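Local coordinates for polysaccharide biosynthesis protein CapD (Bacillus thuringiensis HD-771, PDB 6BWC) that probably acts as an NADP-dependent dehydratase on UDP-N-acetylglucosamine, at an early step of CMP-pseudaminic acid biosynthesis, at residues K122-F126 / A217-A221; A146-I150 / F164-R168. The protein carries 2 engineered substitutions. All coordinates share one frame; numbering follows the deposited sequence.

Contact 1: K122-F126 / A217-A221; sequences KKVVF and AMKIA
Lys123 reaches from the start of strand 123-129 to the C-terminal end of helix 207-220, where its ammonium group meets several backbone carbonyls. NZ lies 2.9 Å from Ala221 O and makes a second hydrogen bond, of 3.1 Å, to Met218 O. A weak third bond joins NZ to Lys219 O at 3.3 Å. Neither of the two stronger bonds lies flat with its carbonyl group: NZ is tilted 31° from the carbonyl plane of Met218, and less from that of Ala221. Ala221 is the first residue to leave helical geometry, so the cation sits where the helix runs out, a position in which the helix dipole would probably favour a positive charge.

The lysine spans this distance because CG stands anti to its own carbonyl carbon (chi1 -54°) and the chain is extended beyond it. Its aliphatic part serves as packing surface on the way: Lys123 CB lies 3.8 Å from Met218 SD. The methionine is bent at chi2 (-27°), which brings its thioether up to the strand, between Lys123 and Val125, with Met218 CE 3.9 Å from Val125 CG2. That same valine methyl also rests on the helix backbone, with Val125 CG2 3.7 Å from Met218 CA. The helix end is thus gripped in two ways, by ammonium bonds and by apolar contact.

Phe5 also packs against Met218, while Lys219, directed away from the strand, forms a salt bridge with Glu30. Ala217 and Ala221 touch Val167 and Thr165 of strand 163-169, so the helix end straddles two adjacent parallel strands. Val124 points to the opposite face of the sheet and meets Val112 and Ala116 of helix 98-118. Strand 123-129, between 81-84 and 163-169, is therefore covered by helices on both faces, the layered arrangement of a Rossmann-type domain.

Contact 2: A146-I150 / F164-R168; sequences AERLI and FTSVR
Glu147 and Arg168 form a two-pronged salt bridge between helix 138-156 and strand 163-169. Arg168 presents NE and NH2 side-on, one to each carboxylate oxygen. The bond from Arg168 NH2 to Glu147 OE1 is 2.8 Å long and practically straight (179°), lies in the guanidinium plane and uses the syn lone pair. That from Arg168 NE to Glu147 OE2, 2.9 Å, is more bent (139°), with OE2 out of the guanidinium plane; the two flat groups are turned 35° apart. A bend at chi3 of the arginine swings its guanidinium group toward the helix. Ser128 holds Glu147 OE2 from a third element.

The apolar part lies at the other end of the segments. Ile150 CG2, anti to the backbone N, sits 3.9 Å from Phe164 CB and 3.6 Å from Ser166 OG; the phenyl ring itself leads away from the helix.

Together these contacts close the beta-alpha-beta unit 123-129, 138-156, 163-169. The two bonds to Glu147, with the partners Glu280 and Leu275 O, would be expected to fix the orientation of the Arg168 guanidinium group, about 7 Å from the bound NADP; two carboxylates, Glu147 and Glu280, share it and would probably balance its charge.

Both contacts are largely buried and dock helices on the same mixed sheet, whose neighbouring parallel strands 123-129 and 163-169 are joined by probable backbone hydrogen bonds, Phe126 N to Thr165 O and Val167 N to Phe126 O. The helices lie on opposite faces: 207-220 in contact 1, 138-156 in contact 2. Contact 2 is nested within the chain loop closed by contact 1, and Phe126 also packs on Ala146, tying the two together. Their chemistry follows position. Contact 1, whose central Lys123 is partly exposed, answers a helix end with a single cation; contact 2, wholly buried and nearer the ligands, pairs opposite charges.

Contact 1: K122-F126 / A217-A221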
ATOM      1  N   LYS C 122      22.922   8.421  14.284  1.00 20.97           N
ATOM      2  CA  LYS C 122      23.522   8.264  15.611  1.00 22.70           C
ATOM      3  C   LYS C 122      22.480   8.276  16.746  1.00 23.78           C
ATOM      4  O   LYS C 122      22.443   7.338  17.551  1.00 23.21           O
ATOM      5  CB  LYS C 122      24.623   9.298  15.847  1.00 23.03           C
ATOM      6  CG  LYS C 122      25.727   9.202  14.807  1.00 23.82           C
ATOM      7  CD  LYS C 122      27.079   9.654  15.336  1.00 25.16           C
ATOM      8  CE  LYS C 122      28.170   9.504  14.283  1.00 25.80           C
ATOM      9  NZ  LYS C 122      28.067  10.536  13.198  1.00 26.29           N
ATOM     10  N   LYS C 123      21.659   9.329  16.807  1.00 24.97           N
ATOM     11  CA  LYS C 123      20.642   9.485  17.851  1.00 25.59           C
ATOM     12  C   LYS C 123      19.382  10.148  17.336  1.00 23.56           C
ATOM     13  O   LYS C 123      19.409  10.914  16.375  1.00 20.93           O
ATOM     14  CB  LYS C 123      21.149  10.349  19.006  1.00 28.60           C
ATOM     15  CG  LYS C 123      22.464   9.914  19.637  1.00 32.22           C
ATOM     16  CD  LYS C 123      22.752  10.780  20.863  1.00 36.08           C
ATOM     17  CE  LYS C 123      24.002  10.396  21.660  1.00 37.80           C
ATOM     18  NZ  LYS C 123      23.926  11.017  23.020  1.00 38.27           N
ATOM     19  N   VAL C 124      18.292   9.857  18.046  1.00 22.40           N
ATOM     20  CA  VAL C 124      16.979  10.438  17.823  1.00 21.02           C
ATOM     21  C   VAL C 124      16.415  10.873  19.160  1.00 20.39           C
ATOM     22  O   VAL C 124      16.491  10.124  20.138  1.00 20.33           O
ATOM     23  CB  VAL C 124      16.003   9.401  17.276  1.00 20.88           C
ATOM     24  CG1 VAL C 124      14.646  10.040  16.973  1.00 20.77           C
ATOM     25  CG2 VAL C 124      16.609   8.727  16.059  1.00 21.16           C
ATOM     26  N   VAL C 125      15.840  12.074  19.188  1.00 19.78           N
ATOM     27  CA  VAL C 125      15.111  12.582  20.349  1.00 18.93           C
ATOM     28  C   VAL C 125      13.661  12.767  19.959  1.00 17.91           C
ATOM     29  O   VAL C 125      13.360  13.579  19.095  1.00 17.57           O
ATOM     30  CB  VAL C 125      15.693  13.910  20.842  1.00 18.89           C
ATOM     31  CG1 VAL C 125      14.792  14.546  21.896  1.00 18.54           C
ATOM     32  CG2 VAL C 125      17.094  13.670  21.401  1.00 19.32           C
ATOM     33  N   PHE C 126      12.784  11.985  20.576  1.00 17.30           N
ATOM     34  CA  PHE C 126      11.353  12.171  20.435  1.00 17.19           C
ATOM     35  C   PHE C 126      10.884  13.201  21.467  1.00 18.04           C
ATOM     36  O   PHE C 126      11.376  13.262  22.616  1.00 17.87           O
ATOM     37  CB  PHE C 126      10.597  10.848  20.615  1.00 16.75           C
ATOM     38  CG  PHE C 126       9.096  10.992  20.548  1.00 16.32           C
ATOM     39  CD1 PHE C 126       8.491  11.529  19.419  1.00 16.25           C
ATOM     40  CD2 PHE C 126       8.286  10.579  21.600  1.00 16.23           C
ATOM     41  CE1 PHE C 126       7.115  11.676  19.338  1.00 16.04           C
ATOM     42  CE2 PHE C 126       6.909  10.721  21.535  1.00 16.00           C
ATOM     43  CZ  PHE C 126       6.325  11.281  20.404  1.00 16.10           C
ATOM     44  N   ALA C 217      19.328  16.487  26.052  1.00 25.46           N
ATOM     45  CA  ALA C 217      19.012  15.076  25.872  1.00 25.26           C
ATOM     46  C   ALA C 217      19.602  14.528  24.577  1.00 24.52           C
ATOM     47  O   ALA C 217      19.922  13.358  24.510  1.00 24.40           O
ATOM     48  CB  ALA C 217      17.507  14.857  25.916  1.00 25.54           C
ATOM     49  N   MET C 218      19.732  15.373  23.551  1.00 24.17           N
ATOM     50  CA  MET C 218      20.450  14.993  22.317  1.00 23.01           C
ATOM     51  C   MET C 218      21.911  14.616  22.612  1.00 23.43           C
ATOM     52  O   MET C 218      22.404  13.601  22.133  1.00 21.89           O
ATOM     53  CB  MET C 218      20.439  16.143  21.304  1.00 22.09           C
ATOM     54  CG  MET C 218      20.085  15.754  19.885  1.00 21.77           C
ATOM     55  SD  MET C 218      20.412  14.084  19.301  1.00 20.09           S
ATOM     56  CE  MET C 218      19.142  14.077  18.052  1.00 20.88           C
ATOM     57  N   LYS C 219      22.568  15.455  23.420  1.00 24.45           N
ATOM     58  CA  LYS C 219      23.986  15.333  23.748  1.00 24.84           C
ATOM     59  C   LYS C 219      24.292  14.258  24.778  1.00 25.96           C
ATOM     60  O   LYS C 219      25.283  13.554  24.649  1.00 25.26           O
ATOM     61  CB  LYS C 219      24.506  16.670  24.290  1.00 25.19           C
ATOM     62  CG  LYS C 219      24.564  17.817  23.284  1.00 25.33           C
ATOM     63  CD  LYS C 219      24.053  19.127  23.885  1.00 26.67           C
ATOM     64  CE  LYS C 219      25.045  20.278  23.791  1.00 27.85           C
ATOM     65  NZ  LYS C 219      25.111  20.920  22.448  1.00 28.27           N
ATOM     66  N   ILE C 220      23.455  14.156  25.805  1.00 29.01           N
ATOM     67  CA  ILE C 220      23.752  13.362  27.025  1.00 33.17           C
ATOM     68  C   ILE C 220      23.286  11.901  26.968  1.00 34.24           C
ATOM     69  O   ILE C 220      23.890  11.012  27.619  1.00 33.59           O
ATOM     70  CB  ILE C 220      23.087  14.022  28.280  1.00 35.18           C
ATOM     71  CG1 ILE C 220      23.728  15.381  28.591  1.00 36.82           C
ATOM     72  CG2 ILE C 220      23.139  13.128  29.528  1.00 36.50           C
ATOM     73  CD1 ILE C 220      25.225  15.366  28.863  1.00 37.29           C
ATOM     74  N   ALA C 221      22.211  11.667  26.210  1.00 34.47           N
ATOM     75  CA  ALA C 221      21.398  10.474  26.383  1.00 33.67           C
ATOM     76  C   ALA C 221      22.123   9.226  25.941  1.00 33.65           C
ATOM     77  O   ALA C 221      22.668   9.172  24.836  1.00 31.66           O
ATOM     78  CB  ALA C 221      20.067  10.592  25.658  1.00 33.31           C
TER

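Contact 2: A146-I150 / F164-R168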
ATOM      1  N   ALA C 146       3.568   6.498  21.207  1.00 11.52           N
ATOM      2  CA  ALA C 146       4.848   6.974  20.651  1.00 11.85           C
ATOM      3  C   ALA C 146       6.012   6.747  21.618  1.00 12.40           C
ATOM      4  O   ALA C 146       6.918   5.992  21.297  1.00 12.39           O
ATOM      5  CB  ALA C 146       4.758   8.432  20.261  1.00 11.79           C
ATOM      6  N   GLU C 147       5.959   7.358  22.811  1.00 13.05           N
ATOM      7  CA  GLU C 147       6.870   7.017  23.924  1.00 13.31           C
ATOM      8  C   GLU C 147       7.234   5.536  23.995  1.00 14.03           C
ATOM      9  O   GLU C 147       8.415   5.173  24.172  1.00 13.83           O
ATOM     10  CB  GLU C 147       6.248   7.415  25.259  1.00 13.00           C
ATOM     11  CG  GLU C 147       6.424   8.898  25.582  1.00 12.94           C
ATOM     12  CD  GLU C 147       6.475   9.195  27.065  1.00 12.37           C
ATOM     13  OE1 GLU C 147       7.133   8.434  27.800  1.00 11.83           O
ATOM     14  OE2 GLU C 147       5.878  10.206  27.478  1.00 12.13           O
ATOM     15  N   ARG C 148       6.203   4.704  23.852  1.00 14.79           N
ATOM     16  CA  ARG C 148       6.365   3.250  23.843  1.00 15.60           C
ATOM     17  C   ARG C 148       7.108   2.681  22.644  1.00 15.57           C
ATOM     18  O   ARG C 148       7.961   1.799  22.821  1.00 16.30           O
ATOM     19  CB  ARG C 148       5.012   2.545  24.026  1.00 16.10           C
ATOM     20  CG  ARG C 148       4.806   1.931  25.395  1.00 16.80           C
ATOM     21  CD  ARG C 148       5.295   2.800  26.540  1.00 17.60           C
ATOM     22  NE  ARG C 148       4.569   2.476  27.763  1.00 18.41           N
ATOM     23  CZ  ARG C 148       4.497   3.258  28.837  1.00 19.00           C
ATOM     24  NH1 ARG C 148       3.772   2.879  29.885  1.00 19.35           N
ATOM     25  NH2 ARG C 148       5.136   4.424  28.873  1.00 19.62           N
ATOM     26  N   LEU C 149       6.781   3.156  21.445  1.00 15.24           N
ATOM     27  CA  LEU C 149       7.570   2.830  20.243  1.00 15.20           C
ATOM     28  C   LEU C 149       9.060   3.164  20.411  1.00 15.52           C
ATOM     29  O   LEU C 149       9.937   2.415  20.012  1.00 16.25           O
ATOM     30  CB  LEU C 149       7.069   3.618  19.046  1.00 14.78           C
ATOM     31  CG  LEU C 149       6.047   3.056  18.089  1.00 14.65           C
ATOM     32  CD1 LEU C 149       5.179   1.962  18.676  1.00 14.93           C
ATOM     33  CD2 LEU C 149       5.200   4.226  17.612  1.00 14.64           C
ATOM     34  N   ILE C 150       9.332   4.310  20.999  1.00 15.90           N
ATOM     35  CA  ILE C 150      10.701   4.758  21.213  1.00 16.01           C
ATOM     36  C   ILE C 150      11.501   3.809  22.107  1.00 15.16           C
ATOM     37  O   ILE C 150      12.614   3.453  21.748  1.00 14.76           O
ATOM     38  CB  ILE C 150      10.713   6.219  21.744  1.00 16.47           C
ATOM     39  CG1 ILE C 150      10.256   7.183  20.620  1.00 16.53           C
ATOM     40  CG2 ILE C 150      12.088   6.613  22.302  1.00 16.72           C
ATOM     41  CD1 ILE C 150      11.263   7.390  19.486  1.00 16.31           C
ATOM     42  N   PHE C 164      17.830   5.898  20.888  1.00 15.95           N
ATOM     43  CA  PHE C 164      16.523   6.570  20.954  1.00 15.88           C
ATOM     44  C   PHE C 164      16.203   7.098  22.346  1.00 16.42           C
ATOM     45  O   PHE C 164      16.435   6.419  23.336  1.00 17.02           O
ATOM     46  CB  PHE C 164      15.424   5.622  20.525  1.00 15.88           C
ATOM     47  CG  PHE C 164      15.598   5.078  19.135  1.00 15.53           C
ATOM     48  CD1 PHE C 164      15.118   5.786  18.040  1.00 15.42           C
ATOM     49  CD2 PHE C 164      16.235   3.848  18.926  1.00 15.06           C
ATOM     50  CE1 PHE C 164      15.272   5.281  16.755  1.00 15.63           C
ATOM     51  CE2 PHE C 164      16.394   3.335  17.657  1.00 14.84           C
ATOM     52  CZ  PHE C 164      15.908   4.048  16.570  1.00 15.58           C
ATOM     53  N   THR C 165      15.670   8.312  22.428  1.00 16.61           N
ATOM     54  CA  THR C 165      15.380   8.936  23.710  1.00 16.98           C
ATOM     55  C   THR C 165      14.149   9.807  23.611  1.00 17.04           C
ATOM     56  O   THR C 165      13.906  10.427  22.579  1.00 17.85           O
ATOM     57  CB  THR C 165      16.522   9.872  24.160  1.00 17.65           C
ATOM     58  OG1 THR C 165      17.786   9.369  23.714  1.00 19.17           O
ATOM     59  CG2 THR C 165      16.532  10.006  25.654  1.00 17.54           C
ATOM     60  N   SER C 166      13.413   9.897  24.711  1.00 16.64           N
ATOM     61  CA  SER C 166      12.289  10.800  24.815  1.00 16.36           C
ATOM     62  C   SER C 166      12.564  11.941  25.800  1.00 16.74           C
ATOM     63  O   SER C 166      13.206  11.778  26.829  1.00 17.50           O
ATOM     64  CB  SER C 166      11.049  10.019  25.227  1.00 16.24           C
ATOM     65  OG  SER C 166      10.558   9.292  24.120  1.00 16.06           O
ATOM     66  N   VAL C 167      12.070  13.110  25.451  1.00 16.71           N
ATOM     67  CA  VAL C 167      12.056  14.279  26.314  1.00 16.20           C
ATOM     68  C   VAL C 167      10.566  14.400  26.660  1.00 16.50           C
ATOM     69  O   VAL C 167       9.786  13.619  26.122  1.00 18.08           O
ATOM     70  CB  VAL C 167      12.704  15.439  25.527  1.00 15.73           C
ATOM     71  CG1 VAL C 167      11.884  16.696  25.519  1.00 15.82           C
ATOM     72  CG2 VAL C 167      14.095  15.695  26.048  1.00 15.81           C
ATOM     73  N   ARG C 168      10.139  15.285  27.566  1.00 16.11           N
ATOM     74  CA  ARG C 168       8.707  15.331  27.938  1.00 15.53           C
ATOM     75  C   ARG C 168       8.322  16.696  28.476  1.00 15.52           C
ATOM     76  O   ARG C 168       8.722  17.098  29.568  1.00 15.67           O
ATOM     77  CB  ARG C 168       8.393  14.219  28.952  1.00 15.63           C
ATOM     78  CG  ARG C 168       6.950  13.707  29.008  1.00 15.38           C
ATOM     79  CD  ARG C 168       6.756  12.781  30.227  1.00 15.31           C
ATOM     80  NE  ARG C 168       6.851  11.334  29.951  1.00 15.28           N
ATOM     81  CZ  ARG C 168       6.787  10.357  30.872  1.00 15.40           C
ATOM     82  NH1 ARG C 168       6.648  10.622  32.164  1.00 16.05           N
ATOM     83  NH2 ARG C 168       6.855   9.088  30.511  1.00 15.26           N
TER